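Local coordinates for protein NAD(+) phosphorylase MbcT (Mycobacterium tuberculosis, PDB 6FKG) that degrades NAD(+) by phosphorolysis as the toxin of a type II toxin-antitoxin pair, killing the cell unless its cognate antitoxin MbcA blocks the active site, at residues P55-E69 and A147-E159. Sequence-based numbering, arbitrary orientation.
Sequences PAIYLADSAQACMVE and AAGGVGLVVTAYE
V154 and Y58 form a non-hydrogen-bonded antiparallel pair whose side chains run side by side on one face of the sheet. V154 CG1 sits 4.0 Å from the centroid of the Y58 ring and 21° off its normal, a CH-pi contact over the face, while V154 CG2 touches Y58 CE2 at 3.5 Å. F114 of the MbcA chain also meets the Y58 ring. On the other face, L59 CD1 meets V155 CG2 at 3.6 Å; that methyl slants across the valine and also reaches L153 CD2.

Reciprocal backbone bonds join I57 to V155 and L59 to L153, the mark of regular antiparallel pairing; L153 N lies 2.8 Å from L59 O. Past A60 the ladder changes character: D61 N still donates to V151 O, but V151 N is taken by D61 OD1 (3.0 Å), which it meets from above the carboxylate plane. CG of D61, wedged between backbone N and carbonyl carbon (chi1 71°), brings the carboxylate back across V151.

Beyond it, S62 OG caps the following helix by accepting from A65 N (2.9 Å). A65 CB packs 3.4 Å from G149 O in the type I turn A147-G150. Two waters join E69 OE2 to the turn: one accepts from A148 N, the other accepts from G149 N and also donates to A65 O of the helix. E69 OE1 forms a salt bridge with R72.

Within the RES domain, strand 56-60 thus pairs with strand 150-156, whose other edge bonds strand 142-147. Helix 39-44 packs against A56 and Y58, and strand 89-103 against L59 and L153.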
loop_
_atom_site.group_PDB
_atom_site.type_symbol
_atom_site.label_atom_id
_atom_site.label_comp_id
_atom_site.label_asym_id
_atom_site.label_seq_id
_atom_site.Cartn_x
_atom_site.Cartn_y
_atom_site.Cartn_z
ATOM N N PRO B 55 -9.662 -31.443 7.294
ATOM C CA PRO B 55 -10.841 -31.998 6.633
ATOM C C PRO B 55 -11.941 -32.234 7.648
ATOM O O PRO B 55 -11.673 -32.502 8.828
ATOM C CB PRO B 55 -10.346 -33.329 6.038
ATOM C CG PRO B 55 -8.857 -33.311 6.155
ATOM C CD PRO B 55 -8.510 -32.364 7.263
ATOM N N ALA B 56 -13.181 -32.121 7.198
ATOM C CA ALA B 56 -14.318 -32.411 8.070
ATOM C C ALA B 56 -15.441 -33.020 7.252
ATOM O O ALA B 56 -15.633 -32.658 6.093
ATOM C CB ALA B 56 -14.799 -31.140 8.788
ATOM N N ILE B 57 -16.167 -33.949 7.874
ATOM C CA ILE B 57 -17.264 -34.675 7.233
ATOM C C ILE B 57 -18.538 -34.399 7.999
ATOM O O ILE B 57 -18.569 -34.563 9.213
ATOM C CB ILE B 57 -17.047 -36.202 7.248
ATOM C CG1 ILE B 57 -15.750 -36.606 6.552
ATOM C CG2 ILE B 57 -18.214 -36.912 6.590
ATOM C CD1 ILE B 57 -15.494 -38.102 6.693
ATOM N N TYR B 58 -19.603 -34.016 7.297
ATOM C CA TYR B 58 -20.875 -33.754 7.955
ATOM C C TYR B 58 -21.865 -34.901 7.723
ATOM O O TYR B 58 -22.163 -35.251 6.577
ATOM C CB TYR B 58 -21.439 -32.421 7.452
ATOM C CG TYR B 58 -20.700 -31.226 8.030
ATOM C CD1 TYR B 58 -19.483 -30.814 7.502
ATOM C CD2 TYR B 58 -21.210 -30.542 9.134
ATOM C CE1 TYR B 58 -18.790 -29.732 8.043
ATOM C CE2 TYR B 58 -20.528 -29.463 9.683
ATOM C CZ TYR B 58 -19.312 -29.073 9.136
ATOM O OH TYR B 58 -18.630 -28.013 9.682
ATOM N N LEU B 59 -22.338 -35.502 8.819
ATOM C CA LEU B 59 -23.292 -36.606 8.759
ATOM C C LEU B 59 -24.519 -36.303 9.598
ATOM O O LEU B 59 -24.450 -35.515 10.524
ATOM C CB LEU B 59 -22.654 -37.912 9.252
ATOM C CG LEU B 59 -21.353 -38.278 8.517
ATOM C CD1 LEU B 59 -20.193 -38.241 9.478
ATOM C CD2 LEU B 59 -21.465 -39.644 7.902
ATOM N N ALA B 60 -25.636 -36.963 9.287
ATOM C CA ALA B 60 -26.843 -36.845 10.105
ATOM C C ALA B 60 -27.176 -38.206 10.709
ATOM O O ALA B 60 -26.735 -39.223 10.175
ATOM C CB ALA B 60 -28.001 -36.336 9.266
ATOM N N ASP B 61 -27.979 -38.240 11.780
ATOM C CA ASP B 61 -28.249 -39.504 12.481
ATOM C C ASP B 61 -29.438 -40.285 11.916
ATOM O O ASP B 61 -29.823 -41.326 12.456
ATOM C CB ASP B 61 -28.470 -39.266 13.991
ATOM C CG ASP B 61 -29.789 -38.566 14.304
ATOM O OD1 ASP B 61 -30.320 -37.823 13.449
ATOM O OD2 ASP B 61 -30.307 -38.761 15.425
ATOM N N SER B 62 -30.021 -39.792 10.835
ATOM C CA SER B 62 -31.059 -40.531 10.125
ATOM C C SER B 62 -31.118 -40.069 8.684
ATOM O O SER B 62 -30.684 -38.960 8.366
ATOM C CB SER B 62 -32.429 -40.333 10.778
ATOM O OG SER B 62 -32.923 -39.021 10.526
ATOM N N ALA B 63 -31.676 -40.900 7.810
ATOM C CA ALA B 63 -31.854 -40.497 6.423
ATOM C C ALA B 63 -32.758 -39.263 6.341
ATOM O O ALA B 63 -32.556 -38.378 5.495
ATOM C CB ALA B 63 -32.434 -41.646 5.602
ATOM N N GLN B 64 -33.735 -39.189 7.241
ATOM C CA GLN B 64 -34.671 -38.060 7.226
ATOM C C GLN B 64 -33.970 -36.758 7.597
ATOM O O GLN B 64 -34.200 -35.715 6.978
ATOM C CB GLN B 64 -35.845 -38.300 8.171
ATOM C CG GLN B 64 -36.874 -37.199 8.076
ATOM C CD GLN B 64 -37.665 -37.033 9.347
ATOM O OE1 GLN B 64 -38.623 -37.761 9.593
ATOM N NE2 GLN B 64 -37.266 -36.068 10.169
ATOM N N ALA B 65 -33.112 -36.815 8.607
ATOM C CA ALA B 65 -32.359 -35.634 9.017
ATOM C C ALA B 65 -31.410 -35.197 7.909
ATOM O O ALA B 65 -31.202 -33.998 7.694
ATOM C CB ALA B 65 -31.590 -35.901 10.305
ATOM N N CYS B 66 -30.833 -36.174 7.220
ATOM C CA CYS B 66 -29.978 -35.878 6.068
ATOM C C CYS B 66 -30.781 -35.130 4.996
ATOM O O CYS B 66 -30.282 -34.158 4.427
ATOM C CB CYS B 66 -29.381 -37.152 5.488
ATOM S SG CYS B 66 -28.115 -36.817 4.232
ATOM N N MET B 67 -32.025 -35.562 4.741
ATOM C CA MET B 67 -32.850 -34.917 3.703
ATOM C C MET B 67 -33.146 -33.471 4.071
ATOM O O MET B 67 -33.195 -32.592 3.209
ATOM C CB MET B 67 -34.169 -35.663 3.476
ATOM C CG MET B 67 -34.013 -37.081 2.881
ATOM S SD MET B 67 -32.933 -37.197 1.430
ATOM C CE MET B 67 -31.355 -37.701 2.143
ATOM N N VAL B 68 -33.352 -33.224 5.358
ATOM C CA VAL B 68 -33.561 -31.857 5.824
ATOM C C VAL B 68 -32.318 -31.008 5.491
ATOM O O VAL B 68 -32.439 -29.862 5.070
ATOM C CB VAL B 68 -33.874 -31.830 7.328
ATOM C CG1 VAL B 68 -33.975 -30.389 7.846
ATOM C CG2 VAL B 68 -35.172 -32.578 7.595
ATOM N N GLU B 69 -31.121 -31.577 5.634
ATOM C CA GLU B 69 -29.915 -30.815 5.295
ATOM C C GLU B 69 -29.814 -30.602 3.776
ATOM O O GLU B 69 -29.361 -29.545 3.320
ATOM C CB GLU B 69 -28.660 -31.503 5.837
ATOM C CG GLU B 69 -28.598 -31.567 7.382
ATOM C CD GLU B 69 -28.700 -30.199 8.049
ATOM O OE1 GLU B 69 -28.210 -29.192 7.491
ATOM O OE2 GLU B 69 -29.283 -30.126 9.143
ATOM N N ALA B 147 -29.299 -30.718 14.860
ATOM C CA ALA B 147 -29.536 -30.335 13.479
ATOM C C ALA B 147 -31.019 -30.065 13.309
ATOM O O ALA B 147 -31.833 -30.518 14.131
ATOM C CB ALA B 147 -29.065 -31.417 12.525
ATOM N N ALA B 148 -31.370 -29.331 12.253
ATOM C CA ALA B 148 -32.765 -28.961 12.013
ATOM C C ALA B 148 -33.669 -30.188 11.982
ATOM O O ALA B 148 -34.792 -30.139 12.464
ATOM C CB ALA B 148 -32.895 -28.169 10.718
ATOM N N GLY B 149 -33.168 -31.301 11.452
ATOM C CA GLY B 149 -33.994 -32.490 11.338
ATOM C C GLY B 149 -33.670 -33.620 12.303
ATOM O O GLY B 149 -34.216 -34.715 12.175
ATOM N N GLY B 150 -32.784 -33.367 13.262
ATOM C CA GLY B 150 -32.389 -34.389 14.226
ATOM C C GLY B 150 -31.012 -34.106 14.815
ATOM O O GLY B 150 -30.777 -33.021 15.343
ATOM N N VAL B 151 -30.093 -35.063 14.710
ATOM C CA VAL B 151 -28.739 -34.883 15.257
ATOM C C VAL B 151 -27.687 -34.936 14.154
ATOM O O VAL B 151 -27.771 -35.759 13.246
ATOM C CB VAL B 151 -28.432 -35.945 16.334
ATOM C CG1 VAL B 151 -26.983 -35.843 16.791
ATOM C CG2 VAL B 151 -29.379 -35.764 17.510
ATOM N N GLY B 152 -26.722 -34.024 14.212
ATOM C CA GLY B 152 -25.618 -34.008 13.268
ATOM C C GLY B 152 -24.318 -34.451 13.901
ATOM O O GLY B 152 -24.119 -34.333 15.115
ATOM N N LEU B 153 -23.439 -34.999 13.071
ATOM C CA LEU B 153 -22.105 -35.377 13.501
ATOM C C LEU B 153 -21.097 -34.732 12.570
ATOM O O LEU B 153 -21.181 -34.882 11.349
ATOM C CB LEU B 153 -21.935 -36.895 13.492
ATOM C CG LEU B 153 -20.505 -37.394 13.710
ATOM C CD1 LEU B 153 -19.962 -36.939 15.067
ATOM C CD2 LEU B 153 -20.448 -38.909 13.562
ATOM N N VAL B 154 -20.147 -34.008 13.149
ATOM C CA VAL B 154 -19.049 -33.445 12.383
ATOM C C VAL B 154 -17.796 -34.221 12.729
ATOM O O VAL B 154 -17.373 -34.194 13.877
ATOM C CB VAL B 154 -18.839 -31.960 12.695
ATOM C CG1 VAL B 154 -17.866 -31.345 11.697
ATOM C CG2 VAL B 154 -20.184 -31.239 12.649
ATOM N N VAL B 155 -17.228 -34.929 11.753
ATOM C CA VAL B 155 -16.054 -35.760 12.003
ATOM C C VAL B 155 -14.809 -35.037 11.495
ATOM O O VAL B 155 -14.714 -34.713 10.321
ATOM C CB VAL B 155 -16.174 -37.141 11.320
ATOM C CG1 VAL B 155 -14.971 -38.007 11.671
ATOM C CG2 VAL B 155 -17.457 -37.825 11.750
ATOM N N THR B 156 -13.856 -34.788 12.381
ATOM C CA THR B 156 -12.768 -33.868 12.054
ATOM C C THR B 156 -11.453 -34.616 11.906
ATOM O O THR B 156 -11.068 -35.379 12.794
ATOM C CB THR B 156 -12.632 -32.753 13.127
ATOM O OG1 THR B 156 -12.536 -33.339 14.428
ATOM C CG2 THR B 156 -13.860 -31.843 13.120
ATOM N N ALA B 157 -10.787 -34.402 10.764
ATOM C CA ALA B 157 -9.510 -35.050 10.452
ATOM C C ALA B 157 -9.604 -36.565 10.661
ATOM O O ALA B 157 -8.765 -37.178 11.328
ATOM C CB ALA B 157 -8.400 -34.457 11.294
ATOM N N TYR B 158 -10.659 -37.134 10.085
ATOM C CA TYR B 158 -10.985 -38.548 10.140
ATOM C C TYR B 158 -9.779 -39.452 9.922
ATOM O O TYR B 158 -9.513 -40.364 10.714
ATOM C CB TYR B 158 -12.069 -38.832 9.089
ATOM C CG TYR B 158 -12.163 -40.254 8.623
ATOM C CD1 TYR B 158 -11.994 -40.573 7.278
ATOM C CD2 TYR B 158 -12.434 -41.285 9.521
ATOM C CE1 TYR B 158 -12.078 -41.890 6.842
ATOM C CE2 TYR B 158 -12.524 -42.598 9.097
ATOM C CZ TYR B 158 -12.348 -42.898 7.760
ATOM O OH TYR B 158 -12.441 -44.212 7.345
ATOM N N GLU B 159 -9.049 -39.176 8.849
ATOM C CA GLU B 159 -7.948 -40.024 8.399
ATOM C C GLU B 159 -6.855 -40.200 9.457
ATOM O O GLU B 159 -6.366 -41.311 9.667
ATOM C CB GLU B 159 -7.353 -39.448 7.105
ATOM C CG GLU B 159 -8.336 -39.373 5.915
ATOM C CD GLU B 159 -9.254 -38.133 5.921
ATOM O OE1 GLU B 159 -9.343 -37.424 6.947
ATOM O OE2 GLU B 159 -9.888 -37.866 4.876
HETATM O O HOH W 1 -12.699 -35.743 8.495
HETATM O O HOH W 2 -31.069 -32.081 9.795
HETATM O O HOH W 3 -29.444 -28.049 10.657
#